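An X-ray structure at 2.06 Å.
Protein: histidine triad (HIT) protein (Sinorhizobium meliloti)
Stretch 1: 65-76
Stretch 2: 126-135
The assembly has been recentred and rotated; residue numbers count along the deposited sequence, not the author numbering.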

# COMPACT_ATOMS: atom_id res chain seq x y z
N ASN A 65 -6.52 8.61 2.53
CA ASN A 65 -7.33 8.15 3.63
C ASN A 65 -8.74 8.68 3.51
O ASN A 65 -9.69 7.95 3.82
N LEU A 66 -8.88 9.94 3.04
CA LEU A 66 -10.20 10.48 2.69
C LEU A 66 -10.84 9.64 1.60
O LEU A 66 -12.00 9.35 1.69
N VAL A 67 -10.10 9.30 0.57
CA VAL A 67 -10.63 8.48 -0.52
C VAL A 67 -10.97 7.07 -0.04
O VAL A 67 -11.99 6.54 -0.43
N ALA A 68 -10.12 6.49 0.80
CA ALA A 68 -10.35 5.13 1.32
C ALA A 68 -11.66 5.08 2.12
O ALA A 68 -12.48 4.20 1.92
N ALA A 69 -11.84 6.05 3.03
CA ALA A 69 -13.09 6.16 3.82
C ALA A 69 -14.28 6.37 2.90
O ALA A 69 -15.29 5.70 3.03
N GLY A 70 -14.10 7.24 1.90
CA GLY A 70 -15.15 7.50 0.92
C GLY A 70 -15.50 6.28 0.09
O GLY A 70 -16.67 5.99 -0.11
N LEU A 71 -14.49 5.59 -0.39
CA LEU A 71 -14.69 4.39 -1.19
C LEU A 71 -15.42 3.34 -0.39
O LEU A 71 -16.33 2.70 -0.93
N LYS A 72 -15.04 3.17 0.89
CA LYS A 72 -15.67 2.18 1.74
C LYS A 72 -17.12 2.52 1.97
O LYS A 72 -17.99 1.65 1.90
N LYS A 73 -17.40 3.79 2.22
CA LYS A 73 -18.78 4.26 2.38
C LYS A 73 -19.61 4.04 1.09
O LYS A 73 -20.71 3.50 1.15
N ALA A 74 -19.06 4.42 -0.06
CA ALA A 74 -19.78 4.31 -1.34
C ALA A 74 -20.07 2.85 -1.76
O ALA A 74 -21.11 2.58 -2.35
N THR A 75 -19.19 1.91 -1.37
CA THR A 75 -19.33 0.50 -1.81
C THR A 75 -19.96 -0.43 -0.75
O THR A 75 -20.40 -1.52 -1.09
N GLY A 76 -19.97 -0.03 0.51
CA GLY A 76 -20.31 -0.96 1.59
C GLY A 76 -19.26 -2.07 1.77
O GLY A 76 -19.57 -3.14 2.27
N THR A 126 -21.90 6.67 -13.11
CA THR A 126 -22.71 6.63 -11.90
C THR A 126 -21.82 6.37 -10.68
O THR A 126 -21.90 7.09 -9.69
N PHE A 127 -20.95 5.38 -10.78
CA PHE A 127 -20.02 5.09 -9.69
C PHE A 127 -19.07 6.26 -9.36
O PHE A 127 -18.84 6.55 -8.17
N ALA A 128 -18.55 6.94 -10.38
CA ALA A 128 -17.69 8.12 -10.15
C ALA A 128 -18.48 9.13 -9.31
O ALA A 128 -17.96 9.60 -8.28
N ALA A 129 -19.73 9.38 -9.72
CA ALA A 129 -20.64 10.29 -8.99
C ALA A 129 -20.80 9.88 -7.53
O ALA A 129 -20.73 10.70 -6.65
N ARG A 130 -20.94 8.58 -7.32
CA ARG A 130 -21.16 8.00 -6.01
C ARG A 130 -19.94 8.20 -5.11
O ARG A 130 -20.07 8.56 -3.94
N ILE A 131 -18.75 8.01 -5.68
CA ILE A 131 -17.53 8.26 -4.94
C ILE A 131 -17.49 9.72 -4.51
O ILE A 131 -17.37 10.01 -3.33
N MSE A 132 -17.69 10.63 -5.47
CA MSE A 132 -17.60 12.07 -5.20
C MSE A 132 -18.60 12.55 -4.14
O MSE A 132 -18.28 13.44 -3.35
N GLU A 133 -19.78 11.93 -4.11
CA GLU A 133 -20.81 12.17 -3.09
C GLU A 133 -20.50 11.64 -1.70
O GLU A 133 -21.22 12.00 -0.74
N ASN A 134 -19.51 10.75 -1.60
CA ASN A 134 -19.14 10.09 -0.37
C ASN A 134 -17.79 10.49 0.21
O ASN A 134 -17.48 10.13 1.35
N LEU A 135 -16.97 11.19 -0.57
CA LEU A 135 -15.71 11.70 -0.05
C LEU A 135 -15.98 12.64 1.10
O LEU A 135 -17.01 13.32 1.11
OXT LEU A 135 -15.17 12.71 2.04

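The contact between these two stretches is a small, largely apolar helix-on-helix packing, fastened by one direct hydrogen bond and one bridging water, and it illustrates how small residues let helices approach closely. The axes come within 8.3 Å, their N-to-C directions 120° apart, and the approach is tightest where Gly70 meets the chain terminus: its CA lies 4.3 Å from CA of Leu135. A CB on Gly70 would point toward the second stretch and fall 2.7 Å from Leu135 CD2, a clash. The absence of a CB leaves room for Leu135 CD2, which lies 4.2 Å from Gly70 CA; Gly70 CA also makes a CA-H...O contact with Asn134 O at 3.5 Å.

Leu135, chi1 m and chi2 t, brings its side-chain end nearer the first helix, placing CD2 4.1 Å from Val67 CG2, although the CA-to-CB bond of Val67 points away. Nearby, the terminal carboxylate is tied to the helix backbone by water 1, which donates to Leu66 O (2.6 Å) and to Leu135 OXT (2.8 Å).

One turn beyond Gly70, Ala74 offers only a methyl. Its CB lies 4.3 Å from Ile131 CA and 3.6 Å from Asn134 ND2. Asn134 points toward the first helix with chi1 m; its ND2 donates to Arg130 O (2.7 Å) within its own stretch. Asn134 OD1 lies 3.3 Å from Lys73 CG, part of an extended, all-t side chain.

Near the end of the first helix, Arg130 NE donates to Ala74 O at 2.8 Å, with a nearly linear angle of 175°, so a long side chain engages a backbone carbonyl. Phe127, chi1 t, receives Leu71 CD1 (3.8 Å from CZ) and Thr75 CG2 (3.7 Å from CZ) at its ring edge. Thr75, chi1 p, meanwhile directs OG1 to Leu71 O (2.8 Å), combining a polar bond within its helix with a methyl contact across the interface.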

# COMPACT_ATOMS: atom_id res chain seq x y z
CB ASN A 65 -6.66 8.49 4.97
CG ASN A 65 -5.35 7.69 5.20
OD1 ASN A 65 -5.04 6.79 4.42
ND2 ASN A 65 -4.58 8.04 6.22
CB LEU A 66 -10.08 11.94 2.24
CG LEU A 66 -11.33 12.74 1.97
CD1 LEU A 66 -11.94 13.28 3.26
CD2 LEU A 66 -11.00 13.88 0.98
CB VAL A 67 -9.67 8.45 -1.74
CG1 VAL A 67 -10.03 7.35 -2.73
CG2 VAL A 67 -9.71 9.82 -2.41
CB ALA A 68 -9.18 4.68 2.18
CB ALA A 69 -12.98 7.30 4.85
CB LEU A 71 -13.35 3.84 -1.73
CG LEU A 71 -13.40 2.59 -2.59
CD1 LEU A 71 -14.28 2.77 -3.81
CD2 LEU A 71 -11.95 2.17 -3.02
CB LYS A 72 -14.95 2.03 3.08
CG LYS A 72 -15.38 0.77 3.87
CD LYS A 72 -14.55 0.59 5.19
CE LYS A 72 -14.96 -0.64 6.06
NZ LYS A 72 -13.84 -1.12 7.01
CB LYS A 73 -18.80 5.73 2.85
CG LYS A 73 -20.16 6.16 3.38
CD LYS A 73 -20.20 7.62 3.85
CE LYS A 73 -21.64 7.99 4.30
NZ LYS A 73 -21.79 9.45 4.55
CB ALA A 74 -19.04 5.04 -2.45
CB THR A 75 -17.97 -0.09 -2.15
OG1 THR A 75 -17.14 0.02 -1.00
CG2 THR A 75 -17.33 0.64 -3.34
CB THR A 126 -23.83 5.54 -12.00
OG1 THR A 126 -24.68 5.86 -13.09
CG2 THR A 126 -24.69 5.46 -10.74
CB PHE A 127 -19.20 3.83 -9.97
CG PHE A 127 -18.42 3.36 -8.78
CD1 PHE A 127 -19.08 2.99 -7.61
CD2 PHE A 127 -17.02 3.32 -8.81
CE1 PHE A 127 -18.36 2.56 -6.48
CE2 PHE A 127 -16.29 2.89 -7.70
CZ PHE A 127 -16.97 2.52 -6.53
CB ALA A 128 -17.17 8.75 -11.46
CB ALA A 129 -22.00 10.35 -9.65
CB ARG A 130 -21.47 6.53 -6.18
CG ARG A 130 -22.37 6.00 -5.17
CD ARG A 130 -22.54 4.49 -5.31
NE ARG A 130 -22.96 3.95 -4.02
CZ ARG A 130 -24.21 4.04 -3.52
NH1 ARG A 130 -25.21 4.61 -4.20
NH2 ARG A 130 -24.46 3.53 -2.32
CB ILE A 131 -16.26 7.90 -5.77
CG1 ILE A 131 -16.20 6.41 -6.03
CG2 ILE A 131 -14.99 8.30 -5.06
CD1 ILE A 131 -15.48 6.11 -7.34
CB MSE A 132 -17.80 12.91 -6.49
CG MSE A 132 -16.81 12.65 -7.62
SE MSE A 132 -15.02 12.67 -7.07
CE MSE A 132 -14.79 14.54 -7.48
CB GLU A 133 -22.15 11.53 -3.50
CG GLU A 133 -22.85 12.25 -4.66
CD GLU A 133 -23.93 11.38 -5.38
OE1 GLU A 133 -24.32 10.30 -4.86
OE2 GLU A 133 -24.37 11.82 -6.47
CB ASN A 134 -19.15 8.58 -0.62
CG ASN A 134 -20.54 8.00 -0.50
OD1 ASN A 134 -20.99 7.78 0.59
ND2 ASN A 134 -21.22 7.80 -1.63
CB LEU A 135 -14.91 12.42 -1.14
CG LEU A 135 -14.41 11.57 -2.30
CD1 LEU A 135 -13.47 12.36 -3.26
CD2 LEU A 135 -13.70 10.36 -1.75
O HOH W 1 -13.89 10.43 3.07